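Long-range contacts in extracellular subtilisin-like serine proteinase (Vibrio sp. PA-44, PDB 1SH7), which probably cleaves peptide bonds as a secreted, calcium-binding serine endopeptidase of the subtilisin family, from a cold-adapted bacterium, the chain here being its protease domain: residues A[141-145]-A[170-174]; A[53-57]-A[110-114]; A[151-155]-A[173-177]. All blocks are in the same frame, centred on the assembly; numbering follows the deposited sequence.

Contact 1 (A[141-145]-A[170-174]); sequences VQGAI and VPSGV. With CA (calcium ion), chain C.
Ile145, Val170 and Ser172 carry most of this contact, in which one side of helix 135-146 meets the loop that leads into strand 174-179. Segment 141-145 is regular alpha helix, with Ile145 N bonded to Val141 O at 3.0 Å. Residues 170-173 form a type I beta turn closed by Gly173 N to Val170 O at 3.1 Å, and the backbones come nearest at Gln142 and Ser172, whose CA atoms are 6.8 Å apart. Ile145, in the mt rotamer, points toward the turn and lays CD1 3.5 Å from Ser172 OG, 3.9 Å from Gly173 N and 4.5 Å from Val170 CG1. Val170 (t) also points across, its CG1 lying 4.3 Å from Val141 CG1, so that the three aliphatic side chains form a small apolar patch that Phe151 of strand 150-154 adjoins. Ser172 (p) turns its hydroxyl to the helix and meets it through water: water 1 lies 2.9 Å from Ser172 OG and accepts from Gln142 NE2 at 2.6 Å, while water 2 lies 3.0 Å from Ser172 OG and donates to Gln142 O at 2.8 Å. The far side of the turn is a calcium site of this subtilase: Pro171 O at 2.5 Å and Gly173 O at 2.4 Å bind the ion together with four waters and Asp196, and water 3 among them donates to Val170 O at 2.7 Å. The turn thus spends carbonyl oxygens on the metal and side chains on the helix, the join being apolar toward the interior and water-mediated where Gln142 and Ser172 are exposed.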
ATOM      1  N   VAL A 141      -0.806 -14.655   6.393  1.00 11.66           N
ATOM      2  CA  VAL A 141      -1.472 -13.499   5.817  1.00 12.59           C
ATOM      3  C   VAL A 141      -2.938 -13.808   5.666  1.00 12.63           C
ATOM      4  O   VAL A 141      -3.787 -12.992   6.049  1.00 11.91           O
ATOM      5  CB  VAL A 141      -0.825 -13.075   4.490  1.00 12.34           C
ATOM      6  CG1 VAL A 141      -1.668 -12.051   3.747  1.00 14.37           C
ATOM      7  CG2 VAL A 141       0.545 -12.525   4.792  1.00 13.69           C
ATOM      8  N   GLN A 142      -3.233 -15.009   5.182  1.00 13.72           N
ATOM      9  CA  GLN A 142      -4.614 -15.449   5.025  1.00 15.11           C
ATOM     10  C   GLN A 142      -5.356 -15.412   6.343  1.00 14.46           C
ATOM     11  O   GLN A 142      -6.525 -15.018   6.391  1.00 14.43           O
ATOM     12  CB  GLN A 142      -4.631 -16.842   4.438  1.00 16.59           C
ATOM     13  CG  GLN A 142      -5.979 -17.351   4.021  1.00 19.61           C
ATOM     14  CD  GLN A 142      -5.799 -18.533   3.071  1.00 27.96           C
ATOM     15  OE1 GLN A 142      -5.774 -19.675   3.519  1.00 30.55           O
ATOM     16  NE2 GLN A 142      -5.596 -18.243   1.760  1.00 30.66           N
ATOM     17  N   GLY A 143      -4.675 -15.833   7.404  1.00 13.70           N
ATOM     18  CA  GLY A 143      -5.176 -15.786   8.755  1.00 13.55           C
ATOM     19  C   GLY A 143      -5.468 -14.393   9.290  1.00 13.15           C
ATOM     20  O   GLY A 143      -6.504 -14.181   9.914  1.00 13.59           O
ATOM     21  N   ALA A 144      -4.570 -13.440   9.051  1.00 12.14           N
ATOM     22  CA  ALA A 144      -4.757 -12.068   9.500  1.00 11.92           C
ATOM     23  C   ALA A 144      -5.937 -11.425   8.773  1.00 11.74           C
ATOM     24  O   ALA A 144      -6.716 -10.693   9.376  1.00 11.77           O
ATOM     25  CB  ALA A 144      -3.473 -11.271   9.305  1.00 11.63           C
ATOM     26  N   ILE A 145      -6.109 -11.784   7.508  1.00 11.74           N
ATOM     27  CA  ILE A 145      -7.238 -11.316   6.701  1.00 11.40           C
ATOM     28  C   ILE A 145      -8.545 -11.894   7.212  1.00 11.58           C
ATOM     29  O   ILE A 145      -9.518 -11.163   7.352  1.00 12.57           O
ATOM     30  CB  ILE A 145      -7.034 -11.611   5.207  1.00 10.77           C
ATOM     31  CG1 ILE A 145      -5.858 -10.829   4.650  1.00 11.60           C
ATOM     32  CG2 ILE A 145      -8.251 -11.179   4.379  1.00 11.49           C
ATOM     33  CD1 ILE A 145      -5.304 -11.395   3.393  1.00  9.71           C
ATOM     34  N   VAL A 170      -1.206 -14.635  -2.398  1.00 15.35           N
ATOM     35  CA  VAL A 170      -2.350 -14.969  -1.503  1.00 14.88           C
ATOM     36  C   VAL A 170      -3.650 -14.443  -2.089  1.00 13.54           C
ATOM     37  O   VAL A 170      -3.833 -13.211  -2.178  1.00 11.42           O
ATOM     38  CB  VAL A 170      -2.152 -14.384  -0.096  1.00 14.76           C
ATOM     39  CG1 VAL A 170      -3.432 -14.512   0.756  1.00 16.43           C
ATOM     40  CG2 VAL A 170      -1.007 -15.075   0.624  1.00 16.55           C
ATOM     41  N   PRO A 171      -4.549 -15.324  -2.536  1.00 13.16           N
ATOM     42  CA  PRO A 171      -5.740 -14.836  -3.221  1.00 13.48           C
ATOM     43  C   PRO A 171      -6.469 -13.714  -2.486  1.00 13.04           C
ATOM     44  O   PRO A 171      -6.764 -12.717  -3.125  1.00 14.54           O
ATOM     45  CB  PRO A 171      -6.587 -16.103  -3.379  1.00 13.48           C
ATOM     46  CG  PRO A 171      -5.541 -17.200  -3.490  1.00 13.68           C
ATOM     47  CD  PRO A 171      -4.504 -16.806  -2.533  1.00 13.40           C
ATOM     48  N   SER A 172      -6.688 -13.807  -1.179  1.00 13.06           N
ATOM     49  CA  SER A 172      -7.556 -12.830  -0.476  1.00 13.09           C
ATOM     50  C   SER A 172      -6.885 -11.487  -0.119  1.00 12.62           C
ATOM     51  O   SER A 172      -7.498 -10.580   0.422  1.00 11.62           O
ATOM     52  CB  SER A 172      -8.222 -13.476   0.738  1.00 12.50           C
ATOM     53  OG  SER A 172      -7.261 -13.821   1.701  1.00 15.81           O
ATOM     54  N   GLY A 173      -5.620 -11.375  -0.477  1.00 12.49           N
ATOM     55  CA  GLY A 173      -4.888 -10.141  -0.391  1.00 12.36           C
ATOM     56  C   GLY A 173      -5.201  -9.307  -1.598  1.00 12.51           C
ATOM     57  O   GLY A 173      -5.676  -9.808  -2.610  1.00 13.14           O
ATOM     58  N   VAL A 174      -4.943  -8.006  -1.475  1.00 11.98           N
ATOM     59  CA  VAL A 174      -5.055  -7.088  -2.579  1.00 10.82           C
ATOM     60  C   VAL A 174      -3.650  -6.813  -3.059  1.00 10.04           C
ATOM     61  O   VAL A 174      -2.870  -6.136  -2.371  1.00  9.50           O
ATOM     62  CB  VAL A 174      -5.730  -5.773  -2.170  1.00 10.09           C
ATOM     63  CG1 VAL A 174      -5.863  -4.874  -3.381  1.00  9.69           C
ATOM     64  CG2 VAL A 174      -7.113  -6.021  -1.511  1.00 12.36           C
TER
HETATM   65 CA    CA C1290      -6.392 -10.818  -4.647  1.00 10.63          CA
HETATM   66  O   HOH W   1      -6.667 -16.368   0.358  1.00 12.70           O
HETATM   67  O   HOH W   2      -8.287 -15.073   4.209  1.00 22.44           O
HETATM   68  O   HOH W   3      -4.071 -11.539  -4.277  1.00 10.71           O
HETATM   69  O   HOH W   4      -8.465 -10.119  -3.835  1.00 18.18           O
HETATM   70  O   HOH W   5      -8.019 -12.423  -5.757  1.00 13.44           O
HETATM   71  O   HOH W   6      -5.473 -11.459  -6.750  1.00 11.80           O

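Contact 2 (A[53-57]-A[110-114]); sequences SGYDF and SGVDW. With CA (calcium ion), chain D.
An aromatic cluster near the surface joins the C-terminal end of strand 51-56, an outermost strand of the parallel sheet, to helix 105-118. Residues 53-56 are strand, though Gly54 is not extended (phi/psi -105/-83); Phe57 turns off it (phi/psi -85/-5), and 110-114 is alpha helix with Trp114 N bonded to Ser110 O at 2.9 Å; the nearest CA atoms, of Phe57 and Gly111, are 6.8 Å apart. Phe57 (chi1 m) presents a ring face to Ser110 CB, 3.8 Å from the ring centroid in a CH-pi contact, and its CE2 is 3.6 Å from Gly111 CA. In this alpha/beta subtilase fold the strand also holds a calcium ion, through Asp56 OD1 at 2.2 Å, with Asp61 and Asp63 completing the protein ligands. Trp114 (chi1 t, chi2 94°) points toward the strand. The edge of Phe57 faces its five-membered ring in an offset edge-to-face pair (centroids 5.6 Å, planes 73°), Tyr55 CB sits 4.1 Å above that ring's centroid, and Trp114 CH2 lies 3.6 Å from Gly54 CA.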
ATOM      1  N   SER A  53       5.488   3.662  17.141  1.00 14.61           N
ATOM      2  CA  SER A  53       6.080   2.351  16.994  1.00 14.21           C
ATOM      3  C   SER A  53       5.037   1.256  17.327  1.00 13.87           C
ATOM      4  O   SER A  53       4.158   1.437  18.175  1.00 13.36           O
ATOM      5  CB  SER A  53       7.305   2.217  17.923  1.00 14.39           C
ATOM      6  OG  SER A  53       8.412   2.959  17.440  1.00 13.96           O
ATOM      7  N   GLY A  54       5.151   0.121  16.661  1.00 12.68           N
ATOM      8  CA  GLY A  54       4.313  -1.028  16.947  1.00 12.33           C
ATOM      9  C   GLY A  54       5.180  -2.034  17.702  1.00 12.44           C
ATOM     10  O   GLY A  54       5.169  -2.105  18.943  1.00 10.42           O
ATOM     11  N   TYR A  55       5.935  -2.811  16.928  1.00 12.38           N
ATOM     12  CA  TYR A  55       6.961  -3.687  17.462  1.00 12.42           C
ATOM     13  C   TYR A  55       8.072  -3.876  16.424  1.00 12.55           C
ATOM     14  O   TYR A  55       7.829  -3.779  15.213  1.00 13.38           O
ATOM     15  CB  TYR A  55       6.374  -5.051  17.845  1.00 13.82           C
ATOM     16  CG  TYR A  55       7.320  -5.845  18.725  1.00 10.95           C
ATOM     17  CD1 TYR A  55       7.417  -5.583  20.088  1.00 13.62           C
ATOM     18  CD2 TYR A  55       8.124  -6.842  18.192  1.00 13.14           C
ATOM     19  CE1 TYR A  55       8.317  -6.285  20.906  1.00 11.26           C
ATOM     20  CE2 TYR A  55       8.991  -7.585  19.004  1.00 11.08           C
ATOM     21  CZ  TYR A  55       9.089  -7.305  20.348  1.00 11.49           C
ATOM     22  OH  TYR A  55       9.997  -8.028  21.121  1.00 10.97           O
ATOM     23  N   ASP A  56       9.293  -4.130  16.905  1.00 12.67           N
ATOM     24  CA  ASP A  56      10.463  -4.437  16.045  1.00 12.48           C
ATOM     25  C   ASP A  56      10.883  -5.920  16.155  1.00 12.81           C
ATOM     26  O   ASP A  56      11.554  -6.309  17.108  1.00 12.42           O
ATOM     27  CB  ASP A  56      11.612  -3.492  16.451  1.00 12.64           C
ATOM     28  CG  ASP A  56      12.899  -3.728  15.687  1.00 12.83           C
ATOM     29  OD1 ASP A  56      13.844  -2.887  15.850  1.00 12.65           O
ATOM     30  OD2 ASP A  56      13.069  -4.689  14.913  1.00 14.71           O
ATOM     31  N   PHE A  57      10.521  -6.727  15.168  1.00 12.07           N
ATOM     32  CA  PHE A  57      10.849  -8.150  15.154  1.00 13.27           C
ATOM     33  C   PHE A  57      12.225  -8.491  14.589  1.00 13.17           C
ATOM     34  O   PHE A  57      12.596  -9.656  14.556  1.00 14.35           O
ATOM     35  CB  PHE A  57       9.809  -8.929  14.360  1.00 13.50           C
ATOM     36  CG  PHE A  57       8.490  -8.993  15.042  1.00 14.28           C
ATOM     37  CD1 PHE A  57       8.279  -9.913  16.054  1.00 15.34           C
ATOM     38  CD2 PHE A  57       7.495  -8.087  14.725  1.00 13.97           C
ATOM     39  CE1 PHE A  57       7.064  -9.969  16.706  1.00 17.86           C
ATOM     40  CE2 PHE A  57       6.278  -8.109  15.380  1.00 15.19           C
ATOM     41  CZ  PHE A  57       6.057  -9.046  16.376  1.00 14.41           C
ATOM     42  N   SER A 110       5.786 -13.133  12.157  1.00 12.92           N
ATOM     43  CA  SER A 110       5.566 -12.592  13.490  1.00 12.89           C
ATOM     44  C   SER A 110       4.922 -11.211  13.390  1.00 13.42           C
ATOM     45  O   SER A 110       4.036 -10.874  14.178  1.00 13.30           O
ATOM     46  CB  SER A 110       6.893 -12.490  14.276  1.00 13.68           C
ATOM     47  OG  SER A 110       7.415 -13.780  14.553  1.00 13.96           O
ATOM     48  N   GLY A 111       5.384 -10.407  12.432  1.00 12.95           N
ATOM     49  CA  GLY A 111       4.821  -9.090  12.207  1.00 12.07           C
ATOM     50  C   GLY A 111       3.367  -9.208  11.745  1.00 12.53           C
ATOM     51  O   GLY A 111       2.520  -8.448  12.201  1.00 11.25           O
ATOM     52  N   VAL A 112       3.091 -10.165  10.859  1.00 12.14           N
ATOM     53  CA  VAL A 112       1.733 -10.347  10.327  1.00 12.83           C
ATOM     54  C   VAL A 112       0.782 -10.756  11.475  1.00 12.71           C
ATOM     55  O   VAL A 112      -0.286 -10.164  11.652  1.00 14.21           O
ATOM     56  CB  VAL A 112       1.722 -11.370   9.175  1.00 12.46           C
ATOM     57  CG1 VAL A 112       0.300 -11.764   8.774  1.00 12.40           C
ATOM     58  CG2 VAL A 112       2.527 -10.841   7.988  1.00 11.51           C
ATOM     59  N   ASP A 113       1.191 -11.745  12.260  1.00 13.42           N
ATOM     60  CA  ASP A 113       0.459 -12.209  13.437  1.00 13.66           C
ATOM     61  C   ASP A 113       0.246 -11.075  14.455  1.00 13.35           C
ATOM     62  O   ASP A 113      -0.809 -10.980  15.088  1.00 13.15           O
ATOM     63  CB  ASP A 113       1.235 -13.340  14.128  1.00 13.57           C
ATOM     64  CG  ASP A 113       1.191 -14.651  13.374  1.00 16.37           C
ATOM     65  OD1 ASP A 113       1.893 -15.591  13.853  1.00 16.48           O
ATOM     66  OD2 ASP A 113       0.491 -14.860  12.335  1.00 16.87           O
ATOM     67  N   TRP A 114       1.255 -10.222  14.620  1.00 12.82           N
ATOM     68  CA  TRP A 114       1.163  -9.107  15.554  1.00 12.02           C
ATOM     69  C   TRP A 114       0.069  -8.117  15.160  1.00 11.49           C
ATOM     70  O   TRP A 114      -0.666  -7.594  16.005  1.00 10.70           O
ATOM     71  CB  TRP A 114       2.517  -8.389  15.642  1.00 12.35           C
ATOM     72  CG  TRP A 114       2.573  -7.369  16.698  1.00 11.74           C
ATOM     73  CD1 TRP A 114       3.019  -7.540  17.972  1.00 12.07           C
ATOM     74  CD2 TRP A 114       2.126  -6.005  16.612  1.00 13.39           C
ATOM     75  NE1 TRP A 114       2.934  -6.360  18.662  1.00 11.10           N
ATOM     76  CE2 TRP A 114       2.380  -5.404  17.857  1.00 13.40           C
ATOM     77  CE3 TRP A 114       1.586  -5.218  15.595  1.00 14.29           C
ATOM     78  CZ2 TRP A 114       2.099  -4.059  18.112  1.00 12.79           C
ATOM     79  CZ3 TRP A 114       1.292  -3.895  15.857  1.00 14.01           C
ATOM     80  CH2 TRP A 114       1.533  -3.338  17.100  1.00 14.57           C
TER
HETATM   81 CA    CA D1291      14.464  -1.097  16.992  1.00 13.53          CA
HETATM   82  O   HOH W   7      14.624   0.084  14.935  1.00 12.36           O
HETATM   83  O   HOH W   8      15.471   0.640  18.260  1.00 11.50           O
HETATM   84  O   HOH W   9      16.725  -1.688  16.321  1.00 17.06           O

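Contact 3 (A[151-155]-A[173-177]); sequences FMLAA and GVTVG. With CA (calcium ion), chain C.
Two neighbouring parallel strands of the central subtilase sheet, 150-154 and 174-179, pair here between the inhibitor-occupied active site and a calcium site. Their short axes approach to 4.6 Å at 35°, and the register sets Met152 beside Val174, Leu153 beside Thr175 and Ala154 beside Val176. The ladder alternates: Val174 N to Phe151 O 3.0 Å, Leu153 N to Val174 O 2.8 Å, Val176 N to Leu153 O 2.9 Å and Ala155 N to Val176 O 3.0 Å. On the face of Met152, Ala154, Val174 and Val176, Met152 CE lies 3.6 Å from Val174 CG2, and helix 219-236 covers Met152 and Ala154. On the other face Leu153 CD1 comes within 3.8 Å of Gly173 CA, where a beta carbon would clash, and 4.1 Å from Thr175 OG1. Gly173 O binds calcium at 2.4 Å. Thr175 OG1 bonds to Ala168 O and accepts from metal-bound water 3 at 2.8 Å. Ala154 touches the phenylmethanesulfonic acid. Between strands only backbone atoms hydrogen-bond, and Gly173 O is left to the metal.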
ATOM      1  N   PHE A 151      -5.256  -6.658   3.751  1.00 10.09           N
ATOM      2  CA  PHE A 151      -3.840  -6.637   3.502  1.00 10.43           C
ATOM      3  C   PHE A 151      -3.568  -6.231   2.055  1.00 11.49           C
ATOM      4  O   PHE A 151      -4.061  -6.905   1.123  1.00 12.01           O
ATOM      5  CB  PHE A 151      -3.205  -8.014   3.778  1.00  9.60           C
ATOM      6  CG  PHE A 151      -2.726  -8.201   5.207  1.00  8.83           C
ATOM      7  CD1 PHE A 151      -3.636  -8.238   6.250  1.00 10.78           C
ATOM      8  CD2 PHE A 151      -1.390  -8.313   5.488  1.00  7.10           C
ATOM      9  CE1 PHE A 151      -3.245  -8.359   7.547  1.00 12.14           C
ATOM     10  CE2 PHE A 151      -0.957  -8.462   6.770  1.00 10.47           C
ATOM     11  CZ  PHE A 151      -1.888  -8.496   7.828  1.00 12.58           C
ATOM     12  N   MET A 152      -2.794  -5.153   1.894  1.00 11.10           N
ATOM     13  CA  MET A 152      -2.288  -4.682   0.602  1.00 10.88           C
ATOM     14  C   MET A 152      -0.858  -5.230   0.404  1.00 10.46           C
ATOM     15  O   MET A 152      -0.030  -5.082   1.273  1.00 10.33           O
ATOM     16  CB  MET A 152      -2.292  -3.161   0.545  1.00 10.65           C
ATOM     17  CG  MET A 152      -3.573  -2.481   1.081  1.00 10.50           C
ATOM     18  SD  MET A 152      -5.003  -2.828   0.111  1.00 11.99           S
ATOM     19  CE  MET A 152      -5.858  -3.981   1.139  1.00 13.65           C
ATOM     20  N   LEU A 153      -0.597  -5.869  -0.737  1.00 11.08           N
ATOM     21  CA  LEU A 153       0.627  -6.645  -0.989  1.00 10.76           C
ATOM     22  C   LEU A 153       1.295  -6.202  -2.292  1.00 11.21           C
ATOM     23  O   LEU A 153       0.614  -6.071  -3.293  1.00 12.68           O
ATOM     24  CB  LEU A 153       0.269  -8.143  -1.112  1.00 10.45           C
ATOM     25  CG  LEU A 153      -0.636  -8.685  -0.003  1.00 10.05           C
ATOM     26  CD1 LEU A 153      -1.102 -10.110  -0.346  1.00  9.83           C
ATOM     27  CD2 LEU A 153       0.042  -8.636   1.336  1.00 10.89           C
ATOM     28  N   ALA A 154       2.622  -5.976  -2.295  1.00 10.95           N
ATOM     29  CA  ALA A 154       3.315  -5.615  -3.512  1.00 10.29           C
ATOM     30  C   ALA A 154       3.428  -6.812  -4.446  1.00 10.89           C
ATOM     31  O   ALA A 154       3.743  -7.924  -4.014  1.00 10.27           O
ATOM     32  CB  ALA A 154       4.658  -5.069  -3.202  1.00 10.90           C
ATOM     33  N   ALA A 155       3.192  -6.581  -5.733  1.00 11.34           N
ATOM     34  CA  ALA A 155       3.244  -7.670  -6.729  1.00 10.78           C
ATOM     35  C   ALA A 155       4.680  -8.183  -6.964  1.00 10.85           C
ATOM     36  O   ALA A 155       4.861  -9.368  -7.258  1.00 10.80           O
ATOM     37  CB  ALA A 155       2.651  -7.227  -8.051  1.00 11.27           C
ATOM     38  N   GLY A 173      -5.620 -11.375  -0.477  1.00 12.49           N
ATOM     39  CA  GLY A 173      -4.888 -10.141  -0.391  1.00 12.36           C
ATOM     40  C   GLY A 173      -5.201  -9.307  -1.598  1.00 12.51           C
ATOM     41  O   GLY A 173      -5.676  -9.808  -2.610  1.00 13.14           O
ATOM     42  N   VAL A 174      -4.943  -8.006  -1.475  1.00 11.98           N
ATOM     43  CA  VAL A 174      -5.055  -7.088  -2.579  1.00 10.82           C
ATOM     44  C   VAL A 174      -3.650  -6.813  -3.059  1.00 10.04           C
ATOM     45  O   VAL A 174      -2.870  -6.136  -2.371  1.00  9.50           O
ATOM     46  CB  VAL A 174      -5.730  -5.773  -2.170  1.00 10.09           C
ATOM     47  CG1 VAL A 174      -5.863  -4.874  -3.381  1.00  9.69           C
ATOM     48  CG2 VAL A 174      -7.113  -6.021  -1.511  1.00 12.36           C
ATOM     49  N   THR A 175      -3.331  -7.371  -4.229  1.00 10.36           N
ATOM     50  CA  THR A 175      -1.980  -7.433  -4.783  1.00 10.40           C
ATOM     51  C   THR A 175      -1.850  -6.365  -5.871  1.00 10.54           C
ATOM     52  O   THR A 175      -2.666  -6.292  -6.798  1.00 11.25           O
ATOM     53  CB  THR A 175      -1.752  -8.820  -5.373  1.00 10.51           C
ATOM     54  OG1 THR A 175      -1.906  -9.817  -4.340  1.00 10.21           O
ATOM     55  CG2 THR A 175      -0.304  -8.992  -5.910  1.00 12.14           C
ATOM     56  N   VAL A 176      -0.828  -5.541  -5.754  1.00  9.76           N
ATOM     57  CA  VAL A 176      -0.761  -4.278  -6.464  1.00  9.59           C
ATOM     58  C   VAL A 176       0.421  -4.207  -7.399  1.00  9.06           C
ATOM     59  O   VAL A 176       1.569  -4.317  -6.966  1.00  9.15           O
ATOM     60  CB  VAL A 176      -0.620  -3.102  -5.463  1.00  9.63           C
ATOM     61  CG1 VAL A 176      -0.669  -1.751  -6.237  1.00  9.42           C
ATOM     62  CG2 VAL A 176      -1.681  -3.188  -4.387  1.00  8.86           C
ATOM     63  N   GLY A 177       0.137  -4.050  -8.690  1.00  8.69           N
ATOM     64  CA  GLY A 177       1.136  -3.701  -9.687  1.00  8.65           C
ATOM     65  C   GLY A 177       1.327  -2.200  -9.826  1.00  9.21           C
ATOM     66  O   GLY A 177       0.572  -1.378  -9.271  1.00  9.19           O
TER
HETATM   67 CA    CA C1290      -6.392 -10.818  -4.647  1.00 10.63          CA
HETATM   68  O   HOH W   3      -4.071 -11.539  -4.277  1.00 10.71           O
HETATM   69  O   HOH W   4      -8.465 -10.119  -3.835  1.00 18.18           O
HETATM   70  O   HOH W   5      -8.019 -12.423  -5.757  1.00 13.44           O
HETATM   71  O   HOH W   6      -5.473 -11.459  -6.750  1.00 11.80           O

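Contacts 1 and 3 are buried and meet at Gly173 and Val174: the loop that packs on helix 135-146 in contact 1 runs straight into the strand paired in contact 3, and both share one calcium ion and its waters. Phe151 of contact 3 also packs against Val141, Ala144 and Ile145 of contact 1. Contact 2 lies nearer the surface, on the other side of helix 135-146, and beside a second calcium; its Val112 touches Val141, Ala144 and Phe151, linking all three. Chemistry follows place: backbone hydrogen bonds within the sheet at contact 3, aliphatic packing with bridging waters at contact 1, and aromatic rings at the sheet's margin in contact 2.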